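Local coordinates for protein arginine N-methyltransferase SFM1 (Saccharomyces cerevisiae, PDB 5C74) that transfers a methyl group from S-adenosyl-L-methionine to an arginine side chain of ribosomal protein S3, leaving it monomethylated, at residues Y3-M8 and L18-I23; N31-S36 and K63-D68; T147-K152 and E158-I163. All coordinates share one frame; numbering follows the deposited sequence.

Contacts 1 and 2 are buried packing of helices on the parallel sheet, contact 1 near the chain centre, contact 2 farther out, whereas contact 3 is only partly buried and ties helix 140-151 to the lead-in of the antiparallel sheet. Contact 1 joins strand 2-6 to helix 14-27; contact 2 joins the neighbouring strand 32-35 to the short helix 65-68. They meet through the backbone, Tyr3 N lying 2.8 Å from Asn31 O, and through the methyls Ile4 CD1 and Ile65 CD1. Contact 3 reaches contact 1 by a probable hydrogen bond between Tyr3 OH and Gln148 OE1, but does not touch contact 2. Polar pairing inside a contact occurs in contact 1 alone; the others are aliphatic.

Contact 1. Residues Y3-M8 and L18-I23; sequences YIIEHM and LEYSQI
Ile5 of the strand and Tyr20 of the helix face each other with their CA atoms 9.8 Å apart, and side chains from both backbones span the interval. The polar tie is at the loop end of the strand: His7 ND1 and Tyr20 OH form a nearly straight hydrogen bond of 2.8 Å (172°), in the plane of both rings. The rings therefore meet rim to rim, turned 66° against each other, and neither lies over the other's face. With CG anti to the backbone N (chi1 -174°), the imidazole swings round to the phenol. Its other nitrogen, NE2, bonds to Gly11 O, and Phe12 stacks on the ring, which pins its rotation. Ile5 crosses the phenol ring at a slant: CD1 lies 3.9 Å from Tyr20 CE1, CG2 is 3.8 Å from Tyr20 OH, and CD1 meets Ile23 CD1 tip to tip at 4.2 Å. All four residues are buried. This is the strand-to-helix packing of a beta-alpha-beta crossover, strand 2-6, helix 14-27 and strand 32-35. Leu34 and Leu32 of the last strand add to the interface, strand 101-104 flanks strand 2-6 with Phe104 against Ile5, and helix 140-151 touches Ile5 through Thr140 and Ile23 through Ile144.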
loop_
_atom_site.group_PDB
_atom_site.type_symbol
_atom_site.label_atom_id
_atom_site.label_comp_id
_atom_site.label_asym_id
_atom_site.label_seq_id
_atom_site.Cartn_x
_atom_site.Cartn_y
_atom_site.Cartn_z
ATOM N N TYR A 3 -15.491 8.066 12.198
ATOM C CA TYR A 3 -14.415 7.090 12.283
ATOM C C TYR A 3 -13.082 7.729 11.954
ATOM O O TYR A 3 -12.972 8.464 10.981
ATOM C CB TYR A 3 -14.695 5.934 11.338
ATOM C CG TYR A 3 -15.966 5.242 11.744
ATOM C CD1 TYR A 3 -15.953 4.270 12.735
ATOM C CD2 TYR A 3 -17.189 5.618 11.196
ATOM C CE1 TYR A 3 -17.130 3.655 13.146
ATOM C CE2 TYR A 3 -18.371 5.011 11.604
ATOM C CZ TYR A 3 -18.324 4.028 12.577
ATOM O OH TYR A 3 -19.486 3.430 12.996
ATOM N N ILE A 4 -12.079 7.449 12.775
ATOM C CA ILE A 4 -10.741 7.971 12.526
ATOM C C ILE A 4 -9.795 6.787 12.364
ATOM O O ILE A 4 -9.748 5.908 13.212
ATOM C CB ILE A 4 -10.258 8.887 13.682
ATOM C CG1 ILE A 4 -11.219 10.073 13.865
ATOM C CG2 ILE A 4 -8.816 9.388 13.441
ATOM C CD1 ILE A 4 -11.004 10.844 15.171
ATOM N N ILE A 5 -9.051 6.752 11.266
ATOM C CA ILE A 5 -8.090 5.671 11.063
ATOM C C ILE A 5 -6.705 6.264 10.986
ATOM O O ILE A 5 -6.445 7.107 10.136
ATOM C CB ILE A 5 -8.369 4.873 9.761
ATOM C CG1 ILE A 5 -9.754 4.223 9.802
ATOM C CG2 ILE A 5 -7.289 3.813 9.548
ATOM C CD1 ILE A 5 -10.157 3.595 8.491
ATOM N N GLU A 6 -5.815 5.847 11.868
ATOM C CA GLU A 6 -4.441 6.312 11.769
ATOM C C GLU A 6 -3.781 5.552 10.628
ATOM O O GLU A 6 -3.705 4.326 10.658
ATOM C CB GLU A 6 -3.679 6.083 13.073
ATOM C CG GLU A 6 -4.243 6.844 14.274
ATOM C CD GLU A 6 -3.253 6.905 15.422
ATOM O OE1 GLU A 6 -2.698 5.837 15.783
ATOM O OE2 GLU A 6 -3.010 8.024 15.939
ATOM N N HIS A 7 -3.293 6.273 9.629
ATOM C CA HIS A 7 -2.675 5.630 8.479
ATOM C C HIS A 7 -1.213 6.000 8.533
ATOM O O HIS A 7 -0.795 6.923 7.863
ATOM C CB HIS A 7 -3.325 6.082 7.163
ATOM C CG HIS A 7 -2.819 5.347 5.953
ATOM N ND1 HIS A 7 -3.483 4.268 5.406
ATOM C CD2 HIS A 7 -1.708 5.531 5.191
ATOM C CE1 HIS A 7 -2.804 3.818 4.359
ATOM N NE2 HIS A 7 -1.725 4.570 4.207
ATOM N N MET A 8 -0.454 5.292 9.363
ATOM C CA MET A 8 0.905 5.700 9.699
ATOM C C MET A 8 1.928 4.901 8.906
ATOM O O MET A 8 2.849 4.303 9.467
ATOM C CB MET A 8 1.160 5.532 11.198
ATOM C CG MET A 8 0.226 6.376 12.105
ATOM S SD MET A 8 0.405 6.052 13.891
ATOM C CE MET A 8 1.992 6.811 14.223
ATOM N N LEU A 18 -9.273 -0.616 -1.642
ATOM C CA LEU A 18 -10.593 -1.216 -1.754
ATOM C C LEU A 18 -11.343 -1.128 -0.426
ATOM O O LEU A 18 -12.549 -0.839 -0.418
ATOM C CB LEU A 18 -10.499 -2.672 -2.217
ATOM C CG LEU A 18 -9.883 -2.866 -3.608
ATOM C CD1 LEU A 18 -9.884 -4.367 -3.960
ATOM C CD2 LEU A 18 -10.668 -2.070 -4.644
ATOM N N GLU A 19 -10.642 -1.373 0.686
ATOM C CA GLU A 19 -11.292 -1.290 2.002
ATOM C C GLU A 19 -11.724 0.123 2.338
ATOM O O GLU A 19 -12.863 0.338 2.781
ATOM C CB GLU A 19 -10.380 -1.833 3.099
ATOM C CG GLU A 19 -10.196 -3.346 2.957
ATOM C CD GLU A 19 -9.665 -4.033 4.214
ATOM O OE1 GLU A 19 -9.232 -3.337 5.172
ATOM O OE2 GLU A 19 -9.704 -5.286 4.230
ATOM N N TYR A 20 -10.837 1.090 2.136
ATOM C CA TYR A 20 -11.213 2.490 2.385
ATOM C C TYR A 20 -12.372 2.935 1.493
ATOM O O TYR A 20 -13.249 3.678 1.940
ATOM C CB TYR A 20 -10.018 3.428 2.175
ATOM C CG TYR A 20 -8.948 3.335 3.243
ATOM C CD1 TYR A 20 -9.121 2.559 4.393
ATOM C CD2 TYR A 20 -7.761 4.048 3.114
ATOM C CE1 TYR A 20 -8.124 2.492 5.358
ATOM C CE2 TYR A 20 -6.774 3.980 4.064
ATOM C CZ TYR A 20 -6.953 3.219 5.183
ATOM O OH TYR A 20 -5.937 3.192 6.104
ATOM N N SER A 21 -12.370 2.499 0.230
ATOM C CA SER A 21 -13.447 2.848 -0.686
ATOM C C SER A 21 -14.770 2.315 -0.168
ATOM O O SER A 21 -15.785 3.004 -0.239
ATOM C CB SER A 21 -13.193 2.291 -2.091
ATOM O OG SER A 21 -12.021 2.860 -2.644
ATOM N N GLN A 22 -14.760 1.079 0.334
ATOM C CA GLN A 22 -15.980 0.470 0.855
ATOM C C GLN A 22 -16.474 1.240 2.077
ATOM O O GLN A 22 -17.677 1.497 2.227
ATOM C CB GLN A 22 -15.739 -1.002 1.209
ATOM C CG GLN A 22 -16.981 -1.728 1.724
ATOM C CD GLN A 22 -17.834 -2.293 0.619
ATOM O OE1 GLN A 22 -17.734 -1.884 -0.548
ATOM N NE2 GLN A 22 -18.677 -3.264 0.972
ATOM N N ILE A 23 -15.546 1.627 2.944
ATOM C CA ILE A 23 -15.906 2.425 4.132
ATOM C C ILE A 23 -16.558 3.755 3.740
ATOM O O ILE A 23 -17.617 4.124 4.271
ATOM C CB ILE A 23 -14.662 2.667 5.022
ATOM C CG1 ILE A 23 -14.222 1.327 5.642
ATOM C CG2 ILE A 23 -14.941 3.707 6.100
ATOM C CD1 ILE A 23 -12.785 1.307 6.211
#

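Contact 2. Residues N31-S36 and K63-D68; sequences NLILSS and KGINED
Ile33 and Ile65 are brought together by their torsions: in Ile33 a first torsion of -50° keeps CG1 beside the backbone N and sets CG2 opposite it, while in Ile65 the chain runs extended at chi2 176° and carries CD1 out toward the strand. The two side chains cross at a slant. Ile65 CD1 rests 3.8 Å from Ile33 CG2 and 4.0 Å from Ile33 CB, and Ile65 CG1 also lies 4.0 Å from that same CG2. One methyl of the strand residue is thus met by both the end and the middle of the longer branch of the helix residue. The other branch of Ile33 takes little part; its second torsion, 93°, is far from a staggered value, and CD1 stays beyond close contact with Ile65.

Ser35, two residues further along, offers its carbon: CB is 4.3 Å from Ile65 CD1, a looser approach than that of Ile33. The CA atoms of Ser35 and Ile65 are the nearest pair of the two backbones, at 7.5 Å. All the bonding here is van der Waals contact between buried groups.

Ile65 lies in the short helix 65-68, a single turn in which Asp68 N bonds to Gly64 O at 3.3 Å. Asp68 also anchors the turn by a salt bridge to Lys60 and a hydrogen bond to Thr58, and Asn66 holds backbone atoms of Glu73 and Leu75. The little helix packs on one face of the parallel sheet, where Ile65 also touches Ile4 of strand 2-6; Leu72 of a loop touches Ile65, and helix 14-27 packs on other side chains of strand 32-35, Leu32 and Leu34, the latter pointing away from Ile65.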
loop_
_atom_site.group_PDB
_atom_site.type_symbol
_atom_site.label_atom_id
_atom_site.label_comp_id
_atom_site.label_asym_id
_atom_site.label_seq_id
_atom_site.Cartn_x
_atom_site.Cartn_y
_atom_site.Cartn_z
ATOM N N ASN A 31 -17.622 11.327 7.312
ATOM C CA ASN A 31 -17.611 10.555 8.547
ATOM C C ASN A 31 -16.423 9.627 8.710
ATOM O O ASN A 31 -16.402 8.790 9.620
ATOM C CB ASN A 31 -18.911 9.756 8.654
ATOM C CG ASN A 31 -20.119 10.670 8.698
ATOM O OD1 ASN A 31 -20.144 11.629 9.467
ATOM N ND2 ASN A 31 -21.092 10.419 7.836
ATOM N N LEU A 32 -15.429 9.786 7.835
ATOM C CA LEU A 32 -14.161 9.064 7.943
ATOM C C LEU A 32 -13.015 10.071 7.838
ATOM O O LEU A 32 -13.000 10.910 6.935
ATOM C CB LEU A 32 -14.012 8.008 6.841
ATOM C CG LEU A 32 -12.627 7.340 6.743
ATOM C CD1 LEU A 32 -12.326 6.459 7.982
ATOM C CD2 LEU A 32 -12.491 6.524 5.464
ATOM N N ILE A 33 -12.051 9.987 8.747
ATOM C CA ILE A 33 -10.834 10.795 8.612
ATOM C C ILE A 33 -9.599 9.920 8.781
ATOM O O ILE A 33 -9.516 9.137 9.732
ATOM C CB ILE A 33 -10.767 11.941 9.653
ATOM C CG1 ILE A 33 -12.068 12.749 9.675
ATOM C CG2 ILE A 33 -9.562 12.860 9.359
ATOM C CD1 ILE A 33 -13.082 12.264 10.713
ATOM N N LEU A 34 -8.645 10.035 7.857
ATOM C CA LEU A 34 -7.352 9.382 8.029
ATOM C C LEU A 34 -6.432 10.370 8.716
ATOM O O LEU A 34 -6.364 11.522 8.312
ATOM C CB LEU A 34 -6.731 8.972 6.684
ATOM C CG LEU A 34 -7.455 8.012 5.747
ATOM C CD1 LEU A 34 -6.472 7.596 4.637
ATOM C CD2 LEU A 34 -7.979 6.790 6.504
ATOM N N SER A 35 -5.730 9.933 9.752
ATOM C CA SER A 35 -4.861 10.838 10.490
ATOM C C SER A 35 -3.451 10.274 10.614
ATOM O O SER A 35 -3.217 9.097 10.356
ATOM C CB SER A 35 -5.435 11.111 11.888
ATOM O OG SER A 35 -5.425 9.919 12.655
ATOM N N SER A 36 -2.533 11.134 11.040
ATOM C CA SER A 36 -1.121 10.798 11.220
ATOM C C SER A 36 -0.476 10.198 9.970
ATOM O O SER A 36 0.431 9.373 10.088
ATOM C CB SER A 36 -0.934 9.847 12.414
ATOM O OG SER A 36 -1.316 10.502 13.625
ATOM N N LYS A 63 -5.951 14.702 17.321
ATOM C CA LYS A 63 -6.257 15.936 18.036
ATOM C C LYS A 63 -6.052 17.177 17.165
ATOM O O LYS A 63 -6.332 18.291 17.595
ATOM C CB LYS A 63 -5.420 16.032 19.312
ATOM C CG LYS A 63 -6.010 15.209 20.465
ATOM C CD LYS A 63 -7.282 15.870 21.015
ATOM C CE LYS A 63 -6.929 17.048 21.917
ATOM N NZ LYS A 63 -8.138 17.786 22.375
ATOM N N GLY A 64 -5.587 16.982 15.932
ATOM C CA GLY A 64 -5.452 18.091 14.989
ATOM C C GLY A 64 -6.543 18.091 13.924
ATOM O O GLY A 64 -6.607 18.962 13.058
ATOM N N ILE A 65 -7.428 17.109 14.002
ATOM C CA ILE A 65 -8.471 16.942 12.999
ATOM C C ILE A 65 -9.458 18.114 12.967
ATOM O O ILE A 65 -9.871 18.563 11.890
ATOM C CB ILE A 65 -9.239 15.609 13.256
ATOM C CG1 ILE A 65 -8.391 14.423 12.793
ATOM C CG2 ILE A 65 -10.587 15.612 12.576
ATOM C CD1 ILE A 65 -9.067 13.066 13.104
ATOM N N ASN A 66 -9.820 18.620 14.144
ATOM C CA ASN A 66 -10.820 19.682 14.234
ATOM C C ASN A 66 -10.309 20.966 13.584
ATOM O O ASN A 66 -11.050 21.666 12.905
ATOM C CB ASN A 66 -11.212 19.933 15.695
ATOM C CG ASN A 66 -12.114 18.828 16.259
ATOM O OD1 ASN A 66 -11.830 18.248 17.313
ATOM N ND2 ASN A 66 -13.188 18.520 15.543
ATOM N N GLU A 67 -9.028 21.253 13.777
ATOM C CA GLU A 67 -8.383 22.379 13.117
ATOM C C GLU A 67 -8.389 22.232 11.592
ATOM O O GLU A 67 -8.565 23.202 10.878
ATOM C CB GLU A 67 -6.950 22.519 13.631
ATOM C CG GLU A 67 -6.212 23.751 13.154
ATOM C CD GLU A 67 -4.871 23.908 13.855
ATOM O OE1 GLU A 67 -4.693 23.305 14.938
ATOM O OE2 GLU A 67 -3.999 24.621 13.320
ATOM N N ASP A 68 -8.214 21.015 11.086
ATOM C CA ASP A 68 -8.153 20.822 9.634
ATOM C C ASP A 68 -9.521 20.721 8.960
ATOM O O ASP A 68 -9.650 20.986 7.756
ATOM C CB ASP A 68 -7.346 19.568 9.296
ATOM C CG ASP A 68 -5.848 19.796 9.393
ATOM O OD1 ASP A 68 -5.441 20.940 9.677
ATOM O OD2 ASP A 68 -5.085 18.836 9.151
#

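Contact 3. Residues T147-K152 and E158-I163; sequences TQLIIK and EDIKFI
Leu149 and Ile150 of helix 140-151 make a small, wholly aliphatic contact with Ile160, which lies in the loop leading into strand 162-169, at a partly buried edge of the fold. The backbones are nearest at Leu149 and Ile160, whose CA atoms are 7.9 Å apart. Most of the touching is done by Ile160 CD1, placed 3.8 Å from Leu149 CB and 4.0 Å from Ile150 CG1, so one methyl settles against two consecutive helix residues. An extended second torsion (chi2 166°) carries it out to them. The other branch joins in as well: Ile160 CG2 is 3.9 Å from Leu149 CD1. Leu149 meets Ile160 aslant, whereas the side chain of Ile150 crosses it at about a right angle.

The protein belongs to the SPOUT clan of methyltransferases. Helix 140-151 follows strand 128-131, one of the two outermost strands of the parallel sheet within this chain, and the chain then turns back through a short loop to start the three-stranded antiparallel sheet, in which strand 162-169 lies between 174-177 and 181-183. Backbone bonding of Leu149 with Ile155 fastens that loop to the helix. If an alanine stood in place of Ile160, Leu149 CB and Ile150 CG1 would both be without their methyl neighbour, and the end of Leu149 would probably be freer to turn.

Ile160 CG2 also sits over one face of the Phe162 ring, 3.5 Å above its plane and offset toward the rim. Phe162 in turn touches Thr146 of the helix, Met138, and Arg181 and Val183 of strand 181-183.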
loop_
_atom_site.group_PDB
_atom_site.type_symbol
_atom_site.label_atom_id
_atom_site.label_comp_id
_atom_site.label_asym_id
_atom_site.label_seq_id
_atom_site.Cartn_x
_atom_site.Cartn_y
_atom_site.Cartn_z
ATOM N N THR A 147 -19.460 -1.694 13.941
ATOM C CA THR A 147 -19.716 -0.569 14.831
ATOM C C THR A 147 -21.025 0.142 14.463
ATOM O O THR A 147 -21.790 0.568 15.344
ATOM C CB THR A 147 -18.532 0.412 14.806
ATOM O OG1 THR A 147 -17.377 -0.252 15.341
ATOM C CG2 THR A 147 -18.864 1.646 15.670
ATOM N N GLN A 148 -21.290 0.262 13.165
ATOM C CA GLN A 148 -22.538 0.862 12.701
ATOM C C GLN A 148 -23.746 0.049 13.172
ATOM O O GLN A 148 -24.758 0.602 13.612
ATOM C CB GLN A 148 -22.540 0.982 11.172
ATOM C CG GLN A 148 -21.555 2.002 10.648
ATOM C CD GLN A 148 -22.088 3.413 10.780
ATOM O OE1 GLN A 148 -21.706 4.152 11.687
ATOM N NE2 GLN A 148 -22.988 3.787 9.884
ATOM N N LEU A 149 -23.651 -1.265 13.057
ATOM C CA LEU A 149 -24.744 -2.132 13.482
ATOM C C LEU A 149 -25.032 -1.943 14.971
ATOM O O LEU A 149 -26.192 -1.913 15.401
ATOM C CB LEU A 149 -24.399 -3.605 13.175
ATOM C CG LEU A 149 -24.349 -3.978 11.685
ATOM C CD1 LEU A 149 -23.703 -5.364 11.461
ATOM C CD2 LEU A 149 -25.765 -3.960 11.140
ATOM N N ILE A 150 -23.969 -1.798 15.758
ATOM C CA ILE A 150 -24.108 -1.702 17.214
ATOM C C ILE A 150 -24.605 -0.317 17.637
ATOM O O ILE A 150 -25.548 -0.198 18.420
ATOM C CB ILE A 150 -22.757 -2.018 17.913
ATOM C CG1 ILE A 150 -22.391 -3.488 17.722
ATOM C CG2 ILE A 150 -22.801 -1.709 19.397
ATOM C CD1 ILE A 150 -20.957 -3.818 18.168
ATOM N N ILE A 151 -24.003 0.725 17.071
ATOM C CA ILE A 151 -24.209 2.088 17.530
ATOM C C ILE A 151 -25.382 2.757 16.812
ATOM O O ILE A 151 -26.204 3.443 17.433
ATOM C CB ILE A 151 -22.917 2.919 17.345
ATOM C CG1 ILE A 151 -21.800 2.361 18.234
ATOM C CG2 ILE A 151 -23.140 4.377 17.700
ATOM C CD1 ILE A 151 -22.057 2.508 19.736
ATOM N N LYS A 152 -25.471 2.549 15.504
ATOM C CA LYS A 152 -26.553 3.158 14.737
ATOM C C LYS A 152 -27.823 2.328 14.803
ATOM O O LYS A 152 -28.894 2.861 15.107
ATOM C CB LYS A 152 -26.133 3.371 13.280
ATOM C CG LYS A 152 -27.278 3.801 12.364
ATOM C CD LYS A 152 -26.765 4.105 10.960
ATOM C CE LYS A 152 -27.871 3.916 9.924
ATOM N NZ LYS A 152 -28.036 2.482 9.576
ATOM N N GLU A 158 -23.589 -9.778 20.090
ATOM C CA GLU A 158 -23.941 -11.199 20.123
ATOM C C GLU A 158 -25.094 -11.558 19.179
ATOM O O GLU A 158 -25.353 -12.736 18.933
ATOM C CB GLU A 158 -24.287 -11.631 21.557
ATOM C CG GLU A 158 -25.428 -10.852 22.197
ATOM C CD GLU A 158 -24.975 -9.587 22.938
ATOM O OE1 GLU A 158 -23.876 -9.052 22.648
ATOM O OE2 GLU A 158 -25.727 -9.137 23.833
ATOM N N ASP A 159 -25.780 -10.548 18.650
ATOM C CA ASP A 159 -26.888 -10.765 17.717
ATOM C C ASP A 159 -26.519 -10.542 16.248
ATOM O O ASP A 159 -27.339 -10.769 15.354
ATOM C CB ASP A 159 -28.056 -9.856 18.064
ATOM C CG ASP A 159 -28.709 -10.231 19.377
ATOM O OD1 ASP A 159 -28.607 -11.408 19.771
ATOM O OD2 ASP A 159 -29.310 -9.344 20.010
ATOM N N ILE A 160 -25.304 -10.068 15.999
ATOM C CA ILE A 160 -24.835 -9.937 14.624
ATOM C C ILE A 160 -24.419 -11.306 14.096
ATOM O O ILE A 160 -23.810 -12.097 14.815
ATOM C CB ILE A 160 -23.679 -8.924 14.529
ATOM C CG1 ILE A 160 -24.179 -7.548 14.994
ATOM C CG2 ILE A 160 -23.123 -8.835 13.083
ATOM C CD1 ILE A 160 -23.061 -6.535 15.276
ATOM N N LYS A 161 -24.796 -11.592 12.858
ATOM C CA LYS A 161 -24.409 -12.843 12.215
ATOM C C LYS A 161 -23.040 -12.699 11.537
ATOM O O LYS A 161 -22.891 -11.937 10.580
ATOM C CB LYS A 161 -25.478 -13.268 11.209
ATOM C CG LYS A 161 -26.816 -13.649 11.878
ATOM C CD LYS A 161 -27.810 -14.184 10.862
ATOM C CE LYS A 161 -29.147 -14.507 11.526
ATOM N NZ LYS A 161 -28.942 -15.223 12.818
ATOM N N PHE A 162 -22.053 -13.431 12.054
ATOM C CA PHE A 162 -20.688 -13.413 11.512
ATOM C C PHE A 162 -20.309 -14.747 10.875
ATOM O O PHE A 162 -20.971 -15.761 11.100
ATOM C CB PHE A 162 -19.651 -13.105 12.603
ATOM C CG PHE A 162 -19.804 -11.762 13.270
ATOM C CD1 PHE A 162 -19.436 -10.588 12.613
ATOM C CD2 PHE A 162 -20.251 -11.687 14.586
ATOM C CE1 PHE A 162 -19.545 -9.361 13.244
ATOM C CE2 PHE A 162 -20.367 -10.478 15.229
ATOM C CZ PHE A 162 -20.015 -9.295 14.565
ATOM N N ILE A 163 -19.230 -14.740 10.091
ATOM C CA ILE A 163 -18.536 -15.967 9.719
ATOM C C ILE A 163 -17.064 -15.762 10.067
ATOM O O ILE A 163 -16.498 -14.708 9.800
ATOM C CB ILE A 163 -18.697 -16.332 8.217
ATOM C CG1 ILE A 163 -17.974 -17.648 7.901
ATOM C CG2 ILE A 163 -18.201 -15.214 7.288
ATOM C CD1 ILE A 163 -18.377 -18.263 6.572
#